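Long-range contacts in citrate synthase (Metallosphaera sedula, PDB 6ABW), which probably catalyses the condensation of oxaloacetate with acetyl-CoA and water to citrate and CoA, a step of the tricarboxylic acid cycle: residues D194-A199 against F268-Y273; D103-M108 against A223-P228; K134-A139 against S349-W354; A233-F238 against F337-F342. All coordinates share one frame; numbering follows the deposited sequence.

Contact 1 of 4, residues D194-A199 against F268-Y273. With ACO (acetyl coenzyme *a), chain D.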
# COMPACT_ATOMS: atom_id res chain seq x y z
N ASP A 194 18.58 4.14 -3.44
CA ASP A 194 18.11 2.89 -3.96
C ASP A 194 19.04 1.74 -3.58
O ASP A 194 20.25 1.96 -3.50
CB ASP A 194 18.04 2.87 -5.51
CG ASP A 194 17.20 1.67 -6.00
OD1 ASP A 194 16.08 1.39 -5.41
OD2 ASP A 194 17.67 0.91 -6.88
N HIS A 195 18.49 0.56 -3.35
CA HIS A 195 19.32 -0.63 -3.08
C HIS A 195 18.50 -1.91 -3.09
O HIS A 195 17.55 -2.04 -2.26
CB HIS A 195 19.96 -0.51 -1.70
CG HIS A 195 21.28 -1.19 -1.55
ND1 HIS A 195 21.41 -2.41 -0.93
CD2 HIS A 195 22.52 -0.82 -1.91
CE1 HIS A 195 22.68 -2.77 -0.97
NE2 HIS A 195 23.37 -1.83 -1.56
N GLU A 196 18.81 -2.84 -3.98
CA GLU A 196 18.13 -4.16 -3.99
C GLU A 196 16.61 -3.95 -4.24
O GLU A 196 16.20 -2.87 -4.72
CB GLU A 196 18.40 -4.92 -2.68
CG GLU A 196 19.84 -5.34 -2.39
CD GLU A 196 20.03 -5.78 -0.92
OE1 GLU A 196 19.94 -6.99 -0.62
OE2 GLU A 196 20.26 -4.90 -0.03
N VAL A 197 15.81 -4.97 -3.96
CA VAL A 197 14.39 -4.90 -4.15
C VAL A 197 13.77 -5.41 -2.85
O VAL A 197 13.32 -6.55 -2.75
CB VAL A 197 13.91 -5.74 -5.36
CG1 VAL A 197 12.44 -5.50 -5.63
CG2 VAL A 197 14.70 -5.46 -6.62
N PRO A 198 13.79 -4.57 -1.81
CA PRO A 198 13.16 -4.97 -0.55
C PRO A 198 11.63 -4.90 -0.65
O PRO A 198 11.12 -4.57 -1.71
CB PRO A 198 13.73 -4.00 0.47
CG PRO A 198 13.92 -2.76 -0.33
CD PRO A 198 14.38 -3.22 -1.72
N ALA A 199 10.94 -5.29 0.41
CA ALA A 199 9.48 -5.43 0.37
C ALA A 199 8.80 -4.15 -0.03
O ALA A 199 7.78 -4.17 -0.68
CB ALA A 199 8.92 -5.92 1.70
N PHE A 268 25.56 -4.21 11.87
CA PHE A 268 26.61 -5.04 11.29
C PHE A 268 25.92 -6.13 10.46
O PHE A 268 24.82 -6.62 10.81
CB PHE A 268 27.50 -5.71 12.31
CG PHE A 268 28.72 -4.91 12.67
CD1 PHE A 268 28.63 -3.61 13.18
CD2 PHE A 268 29.96 -5.42 12.50
CE1 PHE A 268 29.77 -2.91 13.57
CE2 PHE A 268 31.08 -4.72 12.86
CZ PHE A 268 31.00 -3.43 13.38
N GLY A 269 26.62 -6.53 9.42
CA GLY A 269 26.20 -7.67 8.61
C GLY A 269 25.32 -7.30 7.41
O GLY A 269 24.51 -6.35 7.44
N HIS A 270 25.37 -8.08 6.34
CA HIS A 270 24.55 -7.77 5.21
C HIS A 270 24.35 -9.01 4.40
O HIS A 270 25.32 -9.80 4.27
CB HIS A 270 25.23 -6.68 4.37
CG HIS A 270 24.29 -5.98 3.46
ND1 HIS A 270 24.02 -6.44 2.19
CD2 HIS A 270 23.61 -4.81 3.60
CE1 HIS A 270 23.16 -5.61 1.62
NE2 HIS A 270 22.86 -4.64 2.47
N ARG A 271 23.15 -9.17 3.83
CA ARG A 271 22.91 -10.41 2.99
C ARG A 271 23.73 -10.47 1.71
O ARG A 271 23.91 -11.57 1.17
CB ARG A 271 21.41 -10.58 2.63
CG ARG A 271 20.59 -11.06 3.84
CD ARG A 271 19.16 -11.54 3.55
NE ARG A 271 18.41 -11.66 4.82
CZ ARG A 271 18.55 -12.64 5.74
NH1 ARG A 271 19.42 -13.65 5.58
NH2 ARG A 271 17.82 -12.61 6.86
N VAL A 272 24.15 -9.33 1.16
CA VAL A 272 24.90 -9.24 -0.10
C VAL A 272 26.37 -8.88 0.10
O VAL A 272 27.29 -9.51 -0.47
CB VAL A 272 24.21 -8.22 -1.08
CG1 VAL A 272 24.89 -8.16 -2.43
CG2 VAL A 272 22.75 -8.63 -1.31
N TYR A 273 26.63 -7.78 0.80
CA TYR A 273 27.98 -7.32 1.06
C TYR A 273 28.74 -8.23 2.04
O TYR A 273 28.27 -8.47 3.14
CB TYR A 273 28.06 -5.90 1.63
CG TYR A 273 27.55 -4.83 0.67
CD1 TYR A 273 28.17 -4.64 -0.55
CD2 TYR A 273 26.43 -4.03 0.99
CE1 TYR A 273 27.72 -3.69 -1.44
CE2 TYR A 273 25.97 -3.04 0.11
CZ TYR A 273 26.60 -2.90 -1.10
OH TYR A 273 26.18 -2.01 -2.02
N1A ACO D . 26.49 -9.59 14.69
C2A ACO D . 27.17 -10.69 15.17
N3A ACO D . 27.29 -11.87 14.45
C4A ACO D . 26.70 -11.94 13.23
C5A ACO D . 25.96 -10.79 12.67
C6A ACO D . 25.90 -9.59 13.49
N6A ACO D . 25.20 -8.53 13.02
N7A ACO D . 25.47 -11.16 11.46
C8A ACO D . 25.86 -12.45 11.24
N9A ACO D . 26.57 -12.90 12.30
C1B ACO D . 27.21 -14.24 12.43
C2B ACO D . 26.24 -15.42 12.26
O2B ACO D . 25.54 -15.78 13.45
C3B ACO D . 27.21 -16.49 11.84
O3B ACO D . 27.80 -17.01 13.05
P3B ACO D . 28.38 -18.52 13.23
O7A ACO D . 28.25 -18.80 14.72
O8A ACO D . 29.82 -18.44 12.75
O9A ACO D . 27.44 -19.37 12.38
C4B ACO D . 28.26 -15.76 10.99
O4B ACO D . 28.24 -14.38 11.41
C5B ACO D . 27.98 -15.76 9.51
O5B ACO D . 26.68 -15.22 9.27
P1A ACO D . 26.19 -14.98 7.75
O1A ACO D . 25.69 -16.33 7.28
O2A ACO D . 27.29 -14.21 7.01
O3A ACO D . 24.93 -13.96 7.79
P2A ACO D . 23.45 -14.34 8.31
O4A ACO D . 22.53 -14.67 7.17
O5A ACO D . 23.52 -15.14 9.58
O6A ACO D . 23.00 -12.82 8.65
CBP ACO D . 22.14 -10.69 8.04
CCP ACO D . 23.18 -11.73 7.74
CDP ACO D . 22.28 -9.27 7.52
CEP ACO D . 20.75 -11.19 8.47
CAP ACO D . 22.68 -10.37 9.53
OAP ACO D . 24.08 -10.02 9.62
C9P ACO D . 21.95 -9.29 10.33
O9P ACO D . 20.97 -9.62 10.98
N8P ACO D . 22.41 -8.01 10.27
C7P ACO D . 21.63 -6.89 10.75
C6P ACO D . 21.47 -6.79 12.25
C5P ACO D . 20.50 -5.63 12.44
O5P ACO D . 20.93 -4.49 12.59
N4P ACO D . 19.18 -5.91 12.48
C3P ACO D . 18.15 -4.89 12.77
C2P ACO D . 17.30 -4.77 11.52
S1P ACO D . 15.73 -5.48 11.85
C ACO D . 14.92 -4.08 11.50
O ACO D . 14.89 -3.23 12.37
CH3 ACO D . 14.32 -3.95 10.13
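H195 and H270 both carry CG anti to the backbone N (chi1 -151° and -161°), which sets each CG beside its own carbonyl carbon on facing loops. The two imidazoles meet rim to rim, CE1 to CE1 at 3.9 Å, with planes at 89° and neither ring over the other. H195 is held at both nitrogens: NE2 and Y273 OH share a nearly straight 2.9 Å hydrogen bond, tip to tip, while ND1 donates to E196 OE2 at 2.9 Å. That donor lies on the anti side of the carboxylate, somewhat out of its plane. The same OE2 stands at the edge of the H270 ring, 3.4 Å from CE1, and OE1 packs on V272 CG2. H270 ND1 accepts from V272 N (3.1 Å) and Y273 N (3.2 Å), and Y273 CD2 covers the centre of one ring face. An alanine at H270 would probably leave both of these amides without their acceptor and open a gap beside E196 OE2. H270 is a predicted active-site residue, and the loop also meets the substrate acetyl-CoA: F268 O takes a weak hydrogen bond from its N8P. With two backbone amides on ND1 and Y273 over a face, the rotation of the H270 imidazole is fixed from that side, consistent with a positioned active-site histidine.

Contact 2 of 4, residues D103-M108 against A223-P228. With ACO (acetyl coenzyme *a), chain D.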
# COMPACT_ATOMS: atom_id res chain seq x y z
N ASP A 103 3.50 6.29 14.79
CA ASP A 103 4.70 5.96 14.02
C ASP A 103 4.86 6.98 12.85
O ASP A 103 3.90 7.24 12.11
CB ASP A 103 4.55 4.55 13.50
CG ASP A 103 5.80 4.05 12.80
OD1 ASP A 103 6.40 4.78 12.02
OD2 ASP A 103 6.21 2.90 13.05
N ALA A 104 6.04 7.57 12.71
CA ALA A 104 6.24 8.58 11.70
C ALA A 104 6.03 8.04 10.27
O ALA A 104 5.52 8.74 9.44
CB ALA A 104 7.61 9.22 11.86
N VAL A 105 6.42 6.80 9.98
CA VAL A 105 6.22 6.24 8.68
C VAL A 105 4.71 6.12 8.36
O VAL A 105 4.29 6.37 7.23
CB VAL A 105 6.97 4.90 8.55
CG1 VAL A 105 6.60 4.16 7.23
CG2 VAL A 105 8.44 5.19 8.62
N GLY A 106 3.90 5.81 9.39
CA GLY A 106 2.45 5.75 9.31
C GLY A 106 1.83 7.12 8.99
O GLY A 106 0.88 7.24 8.20
N MET A 107 2.37 8.15 9.62
CA MET A 107 1.94 9.49 9.28
C MET A 107 2.27 9.84 7.82
O MET A 107 1.47 10.45 7.10
CB MET A 107 2.59 10.47 10.26
CG MET A 107 2.19 10.19 11.69
SD MET A 107 2.99 11.31 12.89
CE MET A 107 2.34 12.79 12.36
N MET A 108 3.46 9.48 7.36
CA MET A 108 3.79 9.63 5.96
C MET A 108 2.82 8.87 5.06
O MET A 108 2.45 9.37 4.01
CB MET A 108 5.22 9.14 5.66
CG MET A 108 6.34 9.87 6.32
SD MET A 108 7.94 9.20 5.71
CE MET A 108 7.93 9.40 4.05
N ALA A 223 3.50 1.45 3.49
CA ALA A 223 2.78 0.41 4.23
C ALA A 223 3.69 -0.77 4.56
O ALA A 223 3.70 -1.27 5.68
CB ALA A 223 1.55 -0.09 3.44
N ALA A 224 4.47 -1.22 3.59
CA ALA A 224 5.42 -2.29 3.84
C ALA A 224 6.61 -1.88 4.74
O ALA A 224 7.02 -2.62 5.65
CB ALA A 224 5.96 -2.81 2.50
N LEU A 225 7.10 -0.65 4.58
CA LEU A 225 8.21 -0.11 5.37
C LEU A 225 7.81 0.03 6.85
O LEU A 225 8.66 -0.01 7.72
CB LEU A 225 8.58 1.24 4.76
CG LEU A 225 9.80 1.88 5.43
CD1 LEU A 225 11.07 1.02 5.33
CD2 LEU A 225 10.10 3.24 4.87
N LYS A 226 6.52 0.20 7.15
CA LYS A 226 6.10 0.32 8.50
C LYS A 226 6.36 -0.98 9.30
O LYS A 226 6.52 -0.90 10.54
CB LYS A 226 4.61 0.72 8.56
CG LYS A 226 4.22 1.31 9.85
CD LYS A 226 2.73 1.68 9.76
CE LYS A 226 2.15 1.74 11.14
NZ LYS A 226 0.70 1.90 11.07
N GLY A 227 6.45 -2.14 8.62
CA GLY A 227 6.60 -3.41 9.27
C GLY A 227 7.98 -3.57 9.91
O GLY A 227 9.00 -3.24 9.28
N PRO A 228 8.02 -4.17 11.13
CA PRO A 228 9.32 -4.18 11.84
C PRO A 228 10.32 -5.18 11.30
O PRO A 228 11.50 -5.18 11.73
CB PRO A 228 8.89 -4.45 13.28
CG PRO A 228 7.59 -5.27 13.16
CD PRO A 228 6.92 -4.63 11.96
N1A ACO D . 26.49 -9.59 14.69
C2A ACO D . 27.17 -10.69 15.17
N3A ACO D . 27.29 -11.87 14.45
C4A ACO D . 26.70 -11.94 13.23
C5A ACO D . 25.96 -10.79 12.67
C6A ACO D . 25.90 -9.59 13.49
N6A ACO D . 25.20 -8.53 13.02
N7A ACO D . 25.47 -11.16 11.46
C8A ACO D . 25.86 -12.45 11.24
N9A ACO D . 26.57 -12.90 12.30
C1B ACO D . 27.21 -14.24 12.43
C2B ACO D . 26.24 -15.42 12.26
O2B ACO D . 25.54 -15.78 13.45
C3B ACO D . 27.21 -16.49 11.84
O3B ACO D . 27.80 -17.01 13.05
P3B ACO D . 28.38 -18.52 13.23
O7A ACO D . 28.25 -18.80 14.72
O8A ACO D . 29.82 -18.44 12.75
O9A ACO D . 27.44 -19.37 12.38
C4B ACO D . 28.26 -15.76 10.99
O4B ACO D . 28.24 -14.38 11.41
C5B ACO D . 27.98 -15.76 9.51
O5B ACO D . 26.68 -15.22 9.27
P1A ACO D . 26.19 -14.98 7.75
O1A ACO D . 25.69 -16.33 7.28
O2A ACO D . 27.29 -14.21 7.01
O3A ACO D . 24.93 -13.96 7.79
P2A ACO D . 23.45 -14.34 8.31
O4A ACO D . 22.53 -14.67 7.17
O5A ACO D . 23.52 -15.14 9.58
O6A ACO D . 23.00 -12.82 8.65
CBP ACO D . 22.14 -10.69 8.04
CCP ACO D . 23.18 -11.73 7.74
CDP ACO D . 22.28 -9.27 7.52
CEP ACO D . 20.75 -11.19 8.47
CAP ACO D . 22.68 -10.37 9.53
OAP ACO D . 24.08 -10.02 9.62
C9P ACO D . 21.95 -9.29 10.33
O9P ACO D . 20.97 -9.62 10.98
N8P ACO D . 22.41 -8.01 10.27
C7P ACO D . 21.63 -6.89 10.75
C6P ACO D . 21.47 -6.79 12.25
C5P ACO D . 20.50 -5.63 12.44
O5P ACO D . 20.93 -4.49 12.59
N4P ACO D . 19.18 -5.91 12.48
C3P ACO D . 18.15 -4.89 12.77
C2P ACO D . 17.30 -4.77 11.52
S1P ACO D . 15.73 -5.48 11.85
C ACO D . 14.92 -4.08 11.50
O ACO D . 14.89 -3.23 12.37
CH3 ACO D . 14.32 -3.95 10.13
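V105 and K226 lead a van der Waals contact without hydrogen bonds, in which the first turn of helix 104-119 packs against the C-terminal end of helix 214-225 and the turn after it. The evidence is the CA separation of this pair, 5.9 Å, the shortest between the two segments, and the absence of any hydrogen bond across. V105 CG1 does most of the touching: it lies 4.0 Å from K226 N, nearly as close to K226 CA, and 4.3 Å from L225 CB, so one methyl rests against the backbone where one residue passes to the next. K226 has CG anti to its own N (chi1 -160°) and runs on extended, its aliphatic part passing the first turn of the other helix. On the way CG comes 4.1 Å from D103 OD2 and CD 4.1 Å from G106 CA, glycine having no side chain to stand between.

D103 is the N-cap of helix 104-119: its OD1 accepts from V105 N at 2.9 Å, met nearly along the C-O axis, which ties the carboxylate back to its own helix. It makes no salt bridge with K226, whose NZ stays 5.9 Å from OD2. That ammonium instead reaches the second subunit, where it bonds to S116 and forms a salt bridge with D213, so the lysine links this helix pair to the dimer interface. V105 also touches T343 and S344 of helix 342-365. Beyond K226 the chain turns through G227 to P228, whose O lies 3.5 Å from the acetyl CH3 of acetyl-CoA.

Contact 3 of 4, residues K134-A139 against S349-W354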
# COMPACT_ATOMS: atom_id res chain seq x y z
N LYS A 134 7.94 15.93 -8.84
CA LYS A 134 7.04 16.66 -7.96
C LYS A 134 6.77 15.83 -6.66
O LYS A 134 6.65 16.38 -5.57
CB LYS A 134 5.70 16.95 -8.66
CG LYS A 134 5.79 18.11 -9.69
CD LYS A 134 4.43 18.48 -10.27
CE LYS A 134 4.07 17.56 -11.44
NZ LYS A 134 2.69 17.88 -11.86
N LEU A 135 6.66 14.54 -6.80
CA LEU A 135 6.44 13.68 -5.62
C LEU A 135 7.63 13.76 -4.64
O LEU A 135 7.44 13.77 -3.44
CB LEU A 135 6.20 12.21 -6.10
CG LEU A 135 5.90 11.18 -4.97
CD1 LEU A 135 5.09 10.01 -5.53
CD2 LEU A 135 7.16 10.62 -4.33
N VAL A 136 8.85 13.74 -5.16
CA VAL A 136 10.06 13.81 -4.31
C VAL A 136 10.09 15.13 -3.52
O VAL A 136 10.35 15.15 -2.32
CB VAL A 136 11.34 13.62 -5.14
CG1 VAL A 136 12.55 13.99 -4.29
CG2 VAL A 136 11.40 12.14 -5.57
N ALA A 137 9.77 16.23 -4.18
CA ALA A 137 9.56 17.47 -3.46
C ALA A 137 8.55 17.45 -2.37
O ALA A 137 8.74 17.97 -1.24
CB ALA A 137 9.12 18.53 -4.47
N ARG A 138 7.42 16.85 -2.67
CA ARG A 138 6.35 16.76 -1.71
C ARG A 138 6.67 15.80 -0.54
O ARG A 138 6.21 16.00 0.55
CB ARG A 138 5.06 16.39 -2.41
CG ARG A 138 4.62 17.57 -3.30
CD ARG A 138 3.58 17.21 -4.30
NE ARG A 138 3.28 18.42 -5.06
CZ ARG A 138 2.62 18.47 -6.21
NH1 ARG A 138 2.24 17.40 -6.87
NH2 ARG A 138 2.40 19.68 -6.77
N ALA A 139 7.54 14.82 -0.80
CA ALA A 139 8.11 13.98 0.27
C ALA A 139 8.86 14.81 1.27
O ALA A 139 8.74 14.58 2.47
CB ALA A 139 8.95 12.84 -0.28
N SER A 349 14.60 9.67 1.15
CA SER A 349 15.59 9.31 0.16
C SER A 349 15.11 8.24 -0.82
O SER A 349 15.23 8.38 -2.07
CB SER A 349 16.78 8.80 0.97
OG SER A 349 17.75 8.32 0.08
N ARG A 350 14.53 7.18 -0.26
CA ARG A 350 14.13 6.03 -1.05
C ARG A 350 12.91 6.31 -1.97
O ARG A 350 12.73 5.58 -2.93
CB ARG A 350 13.91 4.82 -0.14
CG ARG A 350 13.56 3.49 -0.79
CD ARG A 350 14.61 3.03 -1.78
NE ARG A 350 15.95 2.98 -1.19
CZ ARG A 350 16.55 1.90 -0.63
NH1 ARG A 350 16.00 0.69 -0.67
NH2 ARG A 350 17.74 2.01 -0.08
N THR A 351 12.18 7.41 -1.75
CA THR A 351 11.15 7.78 -2.73
C THR A 351 11.72 7.89 -4.14
O THR A 351 11.03 7.53 -5.09
CB THR A 351 10.37 9.09 -2.41
OG1 THR A 351 11.27 10.21 -2.36
CG2 THR A 351 9.61 8.92 -1.12
N LEU A 352 13.05 8.23 -4.25
CA LEU A 352 13.63 8.32 -5.54
C LEU A 352 13.75 6.97 -6.16
O LEU A 352 13.30 6.82 -7.29
CB LEU A 352 14.99 8.98 -5.49
CG LEU A 352 15.72 9.08 -6.82
CD1 LEU A 352 14.86 9.83 -7.83
CD2 LEU A 352 17.09 9.82 -6.68
N GLY A 353 14.29 5.99 -5.44
CA GLY A 353 14.36 4.62 -5.94
C GLY A 353 13.01 3.97 -6.19
O GLY A 353 12.82 3.34 -7.23
N TRP A 354 12.03 4.20 -5.31
CA TRP A 354 10.67 3.68 -5.55
C TRP A 354 10.04 4.20 -6.85
O TRP A 354 9.59 3.42 -7.66
CB TRP A 354 9.75 4.00 -4.35
CG TRP A 354 10.09 3.29 -3.08
CD1 TRP A 354 10.68 2.07 -2.93
CD2 TRP A 354 9.80 3.76 -1.75
NE1 TRP A 354 10.78 1.76 -1.60
CE2 TRP A 354 10.22 2.77 -0.85
CE3 TRP A 354 9.19 4.90 -1.25
CZ2 TRP A 354 10.16 2.94 0.50
CZ3 TRP A 354 9.10 5.05 0.10
CH2 TRP A 354 9.56 4.08 0.96
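T351 packs against L135, V136 and A139 and can be followed outward from its CB, which lies 4.0 Å from L135 CD2. At the branch, OG1 sits between the backbone N and the carbonyl carbon (chi1 61°). There it comes 3.7 Å from V136 CG2, a van der Waals contact, while its hydrogen bond is made within its own helix, to L348 O. CG2, the other tip, is 4.1 Å from A139 CB, and OG1 is at the same distance from that methyl. One short side chain thus touches three residues spread over a turn of the facing helix, L135 and A139 being four apart. V136 also reaches past it, with CG2 4.4 Å from L352 CA. The CA atoms of V136 and T351 are 6.3 Å apart, and the short axes approach to 9.4 Å at 160°, so the two helices run nearly antiparallel. All five touching residues are buried and no hydrogen bond crosses the contact.

This is interior packing of the mainly helical citrate synthase fold, away from the active site and the acetyl-CoA pocket. F56 of helix 56-65 touches both V136 and L352. Helix 214-225 receives L135 on Y215 and V218, and W354 on A221 and L222.

Contact 4 of 4, residues A233-F238 against F337-F342. With ACO (acetyl coenzyme *a), chain D.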
# COMPACT_ATOMS: atom_id res chain seq x y z
N ALA A 233 15.62 -0.26 11.08
CA ALA A 233 17.01 -0.70 11.23
C ALA A 233 17.96 0.42 11.73
O ALA A 233 18.81 0.14 12.55
CB ALA A 233 17.58 -1.31 9.95
N ALA A 234 17.82 1.65 11.22
CA ALA A 234 18.70 2.73 11.69
C ALA A 234 18.41 3.04 13.14
O ALA A 234 19.35 3.28 13.96
CB ALA A 234 18.49 3.99 10.85
N GLU A 235 17.14 2.98 13.52
CA GLU A 235 16.75 3.17 14.93
C GLU A 235 17.34 2.09 15.84
O GLU A 235 17.89 2.43 16.90
CB GLU A 235 15.22 3.15 15.16
CG GLU A 235 14.52 4.37 14.59
CD GLU A 235 14.04 4.29 13.12
OE1 GLU A 235 14.70 3.52 12.32
OE2 GLU A 235 13.06 5.07 12.80
N GLU A 236 17.30 0.83 15.39
CA GLU A 236 17.72 -0.28 16.24
C GLU A 236 19.27 -0.19 16.46
O GLU A 236 19.76 -0.44 17.58
CB GLU A 236 17.39 -1.63 15.63
CG GLU A 236 15.90 -1.98 15.76
CD GLU A 236 15.40 -1.85 17.22
OE1 GLU A 236 14.50 -1.02 17.53
OE2 GLU A 236 15.96 -2.54 18.07
N ALA A 237 19.99 0.17 15.42
CA ALA A 237 21.44 0.30 15.54
C ALA A 237 21.77 1.44 16.53
O ALA A 237 22.62 1.29 17.36
CB ALA A 237 22.07 0.60 14.20
N PHE A 238 21.11 2.58 16.39
CA PHE A 238 21.43 3.78 17.15
C PHE A 238 21.00 3.61 18.63
O PHE A 238 21.68 4.13 19.51
CB PHE A 238 20.74 4.95 16.56
CG PHE A 238 21.14 6.27 17.15
CD1 PHE A 238 22.22 6.99 16.67
CD2 PHE A 238 20.42 6.79 18.20
CE1 PHE A 238 22.57 8.22 17.22
CE2 PHE A 238 20.80 7.97 18.78
CZ PHE A 238 21.88 8.68 18.31
N PHE A 337 17.66 15.51 14.23
CA PHE A 337 16.47 14.68 14.12
C PHE A 337 16.38 13.74 15.29
O PHE A 337 17.35 13.08 15.62
CB PHE A 337 16.43 13.90 12.80
CG PHE A 337 16.25 14.77 11.58
CD1 PHE A 337 14.97 15.22 11.21
CD2 PHE A 337 17.29 15.08 10.77
CE1 PHE A 337 14.80 16.02 10.12
CE2 PHE A 337 17.11 15.85 9.63
CZ PHE A 337 15.87 16.37 9.32
N PRO A 338 15.19 13.63 15.89
CA PRO A 338 15.05 12.58 16.88
C PRO A 338 15.11 11.16 16.26
O PRO A 338 14.74 10.98 15.09
CB PRO A 338 13.71 12.87 17.54
CG PRO A 338 13.20 14.12 16.92
CD PRO A 338 14.01 14.51 15.76
N VAL A 339 15.37 10.18 17.10
CA VAL A 339 15.46 8.79 16.69
C VAL A 339 14.15 8.34 15.97
O VAL A 339 14.17 7.58 15.00
CB VAL A 339 15.77 7.87 17.86
CG1 VAL A 339 15.77 6.39 17.42
CG2 VAL A 339 17.16 8.23 18.42
N TYR A 340 13.01 8.83 16.40
CA TYR A 340 11.74 8.40 15.82
C TYR A 340 11.59 8.76 14.34
O TYR A 340 10.64 8.29 13.69
CB TYR A 340 10.49 8.85 16.63
CG TYR A 340 10.27 10.33 16.78
CD1 TYR A 340 9.92 11.12 15.69
CD2 TYR A 340 10.35 10.96 18.04
CE1 TYR A 340 9.68 12.47 15.82
CE2 TYR A 340 10.14 12.33 18.17
CZ TYR A 340 9.79 13.07 17.08
OH TYR A 340 9.58 14.42 17.18
N MET A 341 12.44 9.61 13.82
CA MET A 341 12.38 10.04 12.46
C MET A 341 13.29 9.21 11.57
O MET A 341 13.22 9.44 10.37
CB MET A 341 12.81 11.52 12.28
CG MET A 341 11.82 12.55 12.83
SD MET A 341 10.18 12.43 12.16
CE MET A 341 10.45 12.82 10.45
N PHE A 342 14.14 8.29 12.07
CA PHE A 342 15.17 7.79 11.18
C PHE A 342 14.68 6.99 9.94
O PHE A 342 15.18 7.17 8.84
CB PHE A 342 16.20 6.98 11.94
CG PHE A 342 17.02 7.73 12.98
CD1 PHE A 342 17.02 9.08 13.09
CD2 PHE A 342 17.86 6.98 13.80
CE1 PHE A 342 17.81 9.70 14.08
CE2 PHE A 342 18.66 7.55 14.76
CZ PHE A 342 18.63 8.94 14.90
N1A ACO D . 26.49 -9.59 14.69
C2A ACO D . 27.17 -10.69 15.17
N3A ACO D . 27.29 -11.87 14.45
C4A ACO D . 26.70 -11.94 13.23
C5A ACO D . 25.96 -10.79 12.67
C6A ACO D . 25.90 -9.59 13.49
N6A ACO D . 25.20 -8.53 13.02
N7A ACO D . 25.47 -11.16 11.46
C8A ACO D . 25.86 -12.45 11.24
N9A ACO D . 26.57 -12.90 12.30
C1B ACO D . 27.21 -14.24 12.43
C2B ACO D . 26.24 -15.42 12.26
O2B ACO D . 25.54 -15.78 13.45
C3B ACO D . 27.21 -16.49 11.84
O3B ACO D . 27.80 -17.01 13.05
P3B ACO D . 28.38 -18.52 13.23
O7A ACO D . 28.25 -18.80 14.72
O8A ACO D . 29.82 -18.44 12.75
O9A ACO D . 27.44 -19.37 12.38
C4B ACO D . 28.26 -15.76 10.99
O4B ACO D . 28.24 -14.38 11.41
C5B ACO D . 27.98 -15.76 9.51
O5B ACO D . 26.68 -15.22 9.27
P1A ACO D . 26.19 -14.98 7.75
O1A ACO D . 25.69 -16.33 7.28
O2A ACO D . 27.29 -14.21 7.01
O3A ACO D . 24.93 -13.96 7.79
P2A ACO D . 23.45 -14.34 8.31
O4A ACO D . 22.53 -14.67 7.17
O5A ACO D . 23.52 -15.14 9.58
O6A ACO D . 23.00 -12.82 8.65
CBP ACO D . 22.14 -10.69 8.04
CCP ACO D . 23.18 -11.73 7.74
CDP ACO D . 22.28 -9.27 7.52
CEP ACO D . 20.75 -11.19 8.47
CAP ACO D . 22.68 -10.37 9.53
OAP ACO D . 24.08 -10.02 9.62
C9P ACO D . 21.95 -9.29 10.33
O9P ACO D . 20.97 -9.62 10.98
N8P ACO D . 22.41 -8.01 10.27
C7P ACO D . 21.63 -6.89 10.75
C6P ACO D . 21.47 -6.79 12.25
C5P ACO D . 20.50 -5.63 12.44
O5P ACO D . 20.93 -4.49 12.59
N4P ACO D . 19.18 -5.91 12.48
C3P ACO D . 18.15 -4.89 12.77
C2P ACO D . 17.30 -4.77 11.52
S1P ACO D . 15.73 -5.48 11.85
C ACO D . 14.92 -4.08 11.50
O ACO D . 14.89 -3.23 12.37
CH3 ACO D . 14.32 -3.95 10.13
O HOH W 1 10.87 5.04 14.37
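F238 presents one ring face to F342, whose CZ stands 4.2 Å above its plane and over its centre, while V339 CG2 approaches F238 CD2 obliquely at 3.6 Å. The pair is a T-shaped (edge-to-face) stack: planes at 90°, centroids 5.3 Å apart, the edge of F342 toward the face of F238. F342 in turn has V339 CA over the centre of one face and the backbone of A234 and E235 at its rim. In this largely helical fold the stack joins the start of helix 233-244 to the 3-10 turn 339-341 that leads into helix 342-365. A234 CB adds an apolar contact with F342 CB at 3.9 Å.

The bend of E235 at chi2 (89°) places E235 CD 3.6 Å from F342 CB; E235 CG lies against V339 CG1. OE1 is hydrogen-bonded to T343. An alanine at E235 would probably leave T343 OG1 without this partner and open a gap beside V339 and F342 CB. On the acetyl-CoA side, A233 N is 3.3 Å from the acetyl O of acetyl-CoA, and A233 also touches D325, a predicted active-site residue. One water donates to E235 OE2 at 2.7 Å and, weakly, to Y340 O.

From the N terminus, residues 103-108 open contact 2 and 134-139 open contact 3 before either closes. Contact 1 starts at 194-199; contact 2 then closes at 223-228, so it crosses both. Contact 4 opens next at 233-238, in series after contact 2, and crosses contact 1, which closes at 268-273. Contact 4 closes at 337-342, and contact 3 closes last at 349-354, so that contacts 1 and 4 nest inside its loop. Helix 342-365 carries the far side of contact 3 and begins where contact 4 ends. R350 touches D194, L225 meets W354, and A104 packs on Y340 and M341, while contacts 1, 2 and 4 all reach acetyl-CoA.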